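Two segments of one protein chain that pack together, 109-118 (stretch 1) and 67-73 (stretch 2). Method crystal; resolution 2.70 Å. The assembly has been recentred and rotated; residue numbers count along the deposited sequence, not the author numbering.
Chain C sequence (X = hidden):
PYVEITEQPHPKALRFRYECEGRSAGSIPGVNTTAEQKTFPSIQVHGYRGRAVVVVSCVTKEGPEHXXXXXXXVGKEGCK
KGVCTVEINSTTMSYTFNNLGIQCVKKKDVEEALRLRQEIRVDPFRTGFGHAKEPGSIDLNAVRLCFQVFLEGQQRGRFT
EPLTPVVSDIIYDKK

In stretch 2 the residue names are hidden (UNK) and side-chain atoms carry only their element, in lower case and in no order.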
# COMPACT_ATOMS: atom_id res chain seq x y z
N ASP C 109 0.14 9.74 0.99
CA ASP C 109 1.16 10.76 0.91
C ASP C 109 0.76 12.15 0.43
O ASP C 109 1.53 13.10 0.59
CB ASP C 109 2.33 10.27 0.06
CG ASP C 109 2.76 8.85 0.41
OD1 ASP C 109 2.55 8.41 1.56
OD2 ASP C 109 3.28 8.15 -0.49
N VAL C 110 -0.44 12.31 -0.13
CA VAL C 110 -0.84 13.64 -0.61
C VAL C 110 -0.47 14.77 0.32
O VAL C 110 0.13 15.75 -0.12
CB VAL C 110 -2.35 13.77 -0.89
CG1 VAL C 110 -2.70 15.23 -1.15
CG2 VAL C 110 -2.76 12.94 -2.10
N GLU C 111 -0.80 14.64 1.60
CA GLU C 111 -0.52 15.72 2.56
C GLU C 111 0.96 16.12 2.69
O GLU C 111 1.31 17.25 2.36
CB GLU C 111 -1.16 15.44 3.94
CG GLU C 111 -1.05 16.62 4.93
CD GLU C 111 -2.39 17.17 5.44
OE1 GLU C 111 -3.44 16.48 5.30
OE2 GLU C 111 -2.40 18.29 6.01
N GLU C 112 1.82 15.19 3.08
CA GLU C 112 3.26 15.42 3.25
C GLU C 112 3.84 16.03 1.96
O GLU C 112 4.69 16.92 2.00
CB GLU C 112 3.97 14.09 3.60
CG GLU C 112 5.49 14.03 3.40
CD GLU C 112 5.94 12.76 2.64
OE1 GLU C 112 6.04 11.67 3.27
OE2 GLU C 112 6.19 12.87 1.42
N ALA C 113 3.31 15.58 0.82
CA ALA C 113 3.74 16.06 -0.48
C ALA C 113 3.42 17.54 -0.62
O ALA C 113 4.32 18.36 -0.83
CB ALA C 113 3.06 15.27 -1.58
N LEU C 114 2.14 17.88 -0.49
CA LEU C 114 1.71 19.27 -0.58
C LEU C 114 2.40 20.08 0.50
O LEU C 114 2.63 21.27 0.34
CB LEU C 114 0.20 19.37 -0.40
CG LEU C 114 -0.57 18.89 -1.63
CD1 LEU C 114 -2.05 18.94 -1.35
CD2 LEU C 114 -0.20 19.75 -2.82
N ARG C 115 2.75 19.40 1.59
CA ARG C 115 3.45 20.02 2.70
C ARG C 115 4.75 20.54 2.07
O ARG C 115 5.02 21.74 2.10
CB ARG C 115 3.75 18.98 3.79
CG ARG C 115 4.25 19.52 5.13
CD ARG C 115 5.18 18.54 5.83
NE ARG C 115 6.60 18.93 5.72
CZ ARG C 115 7.57 18.17 5.21
NH1 ARG C 115 7.29 16.94 4.75
NH2 ARG C 115 8.82 18.64 5.14
N LEU C 116 5.47 19.65 1.40
CA LEU C 116 6.74 19.98 0.74
C LEU C 116 6.64 21.03 -0.38
O LEU C 116 7.49 21.91 -0.47
CB LEU C 116 7.45 18.72 0.24
CG LEU C 116 8.08 17.81 1.30
CD1 LEU C 116 8.40 16.43 0.74
CD2 LEU C 116 9.33 18.47 1.86
N ARG C 117 5.61 20.94 -1.22
CA ARG C 117 5.45 21.92 -2.30
C ARG C 117 5.43 23.31 -1.66
O ARG C 117 6.03 24.24 -2.19
CB ARG C 117 4.16 21.64 -3.10
CG ARG C 117 4.00 22.45 -4.42
CD ARG C 117 4.97 22.00 -5.53
NE ARG C 117 5.02 20.54 -5.68
CZ ARG C 117 4.08 19.80 -6.28
NH1 ARG C 117 3.01 20.39 -6.80
NH2 ARG C 117 4.21 18.47 -6.28
N GLN C 118 4.85 23.42 -0.47
CA GLN C 118 4.78 24.70 0.26
C GLN C 118 6.16 25.21 0.72
O GLN C 118 6.45 26.39 0.57
CB GLN C 118 3.83 24.59 1.47
CG GLN C 118 3.59 25.94 2.21
CD GLN C 118 2.55 25.87 3.32
OE1 GLN C 118 1.55 26.61 3.30
NE2 GLN C 118 2.79 25.02 4.32
N UNK C 67 -4.54 24.83 -8.32
CA UNK C 67 -3.74 24.66 -7.10
C UNK C 67 -2.66 23.62 -7.31
O UNK C 67 -2.81 22.70 -8.13
c UNK C 67 -8.02 24.26 -4.37
c UNK C 67 -4.59 24.07 -5.96
c UNK C 67 -6.72 23.66 -4.85
n UNK C 67 -7.73 25.32 -3.38
c UNK C 67 -5.96 24.63 -5.75
N UNK C 68 -1.61 23.69 -6.49
CA UNK C 68 -0.47 22.77 -6.52
C UNK C 68 -1.05 21.38 -6.45
O UNK C 68 -1.92 21.10 -5.60
c UNK C 68 -1.37 24.76 -5.50
c UNK C 68 0.27 23.12 -5.25
c UNK C 68 0.11 24.58 -5.18
N UNK C 69 -0.68 20.56 -7.42
CA UNK C 69 -1.15 19.21 -7.45
C UNK C 69 -0.01 18.46 -6.81
O UNK C 69 1.14 18.65 -7.18
c UNK C 69 -3.18 17.03 -9.57
c UNK C 69 -2.04 17.41 -8.96
n UNK C 69 -3.39 15.71 -9.24
c UNK C 69 -2.41 15.30 -8.47
n UNK C 69 -1.58 16.31 -8.27
c UNK C 69 -1.36 18.73 -8.88
N UNK C 70 -0.32 17.54 -5.89
CA UNK C 70 0.67 16.72 -5.17
C UNK C 70 1.73 16.04 -6.03
O UNK C 70 2.90 16.01 -5.67
c UNK C 70 -1.69 17.10 -5.54
c UNK C 70 -0.19 15.70 -4.42
c UNK C 70 -1.45 15.64 -5.25
N UNK C 71 1.30 15.50 -7.17
CA UNK C 71 2.22 14.80 -8.05
C UNK C 71 3.53 15.52 -8.36
O UNK C 71 3.57 16.75 -8.51
n UNK C 71 -0.80 11.69 -8.15
c UNK C 71 0.45 13.28 -9.00
n UNK C 71 -0.42 12.81 -9.94
c UNK C 71 1.47 14.34 -9.29
c UNK C 71 -1.16 11.84 -9.41
c UNK C 71 0.20 12.59 -7.86
N UNK C 72 4.63 14.76 -8.33
CA UNK C 72 5.96 15.30 -8.58
C UNK C 72 6.35 15.08 -10.03
O UNK C 72 5.95 14.08 -10.65
c UNK C 72 6.65 14.71 -6.23
o UNK C 72 6.28 15.77 -5.71
c UNK C 72 6.99 14.62 -7.69
n UNK C 72 6.74 13.58 -5.55
N UNK C 73 7.11 16.02 -10.57
CA UNK C 73 7.61 15.90 -11.92
C UNK C 73 9.05 15.48 -11.78
O UNK C 73 9.80 16.08 -11.01
c UNK C 73 6.30 18.89 -14.01
c UNK C 73 7.55 17.22 -12.65
c UNK C 73 6.19 17.60 -13.20
c UNK C 73 5.67 16.48 -14.08

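Stretch 2 passes one side of the helix formed by stretch 1 as a loop that enters a strand at its last two positions. At position 67 the side chain is four carbons in a row ending in a nitrogen, without branch or ring. Its end leads away from the helix and it makes no contact there. This is the unbranched amine of K67.

Position 68 has three side-chain carbons that close a ring onto the backbone nitrogen. Its CA-to-CB bond points toward the helix, and CB lies 3.9 Å from CG of R117 and 4.2 Å from CD2 of L114, so the ring rests against the aliphatic parts of both. The closed ring defines P68.

Position 69 carries one carbon followed by a five-membered ring of three carbons and two nitrogens, an imidazole. The CA-to-CB bond points away from stretch 1; what the helix meets is the backbone, with O of position 69 accepting a hydrogen bond from R117 NH1 at 2.6 Å. The residue is therefore H69.

At position 70 three carbons again close onto the backbone nitrogen. Its CA approaches that of L114 to 5.4 Å, and its ring packs among three helix residues: CB is 4.1 Å from V110 CG1 and 4.3 Å from A113 CB. The small side chain of A113 points toward this ring, which is that of P70; its CD is 4.1 Å from L114 CD2.

Position 71 shows a second one-carbon link to a five-membered ring with two nitrogens. Its CA-to-CB bond too points away from the helix, and its backbone O accepts a hydrogen bond from R117 NH2 at 2.9 Å. This is H71, whose backbone N donates a hydrogen bond to H69 ND1 (3.2 Å), which ties the two histidines together across P70.

Position 72 has two side-chain carbons, the second bearing one oxygen and one nitrogen. Its side-chain end comes nearer to the helix than its sideways CA-to-CB bond would suggest. A carboxamide this short identifies N72.

Position 73 has four carbons forked at the second and does not touch the helix, as L73.

The contact joins a small apolar patch to a polar anchor. V110, A113 and L114 pack on P70, and L114 and the R117 aliphatic chain pack on P68, while R117 directs its guanidinium at successive carbonyls. Besides the bonds from NH1 to H69 O and from NH2 to H71 O, R117 NH2 makes weak hydrogen bonds to H69 O (3.2 Å) and P70 O (2.9 Å). Because these acceptors are all main-chain oxygens, the arginine holds the course of the backbone itself. NE2 of each histidine is hydrogen-bonded elsewhere in the structure.

Stretch 2 67-73: KPHPHNL
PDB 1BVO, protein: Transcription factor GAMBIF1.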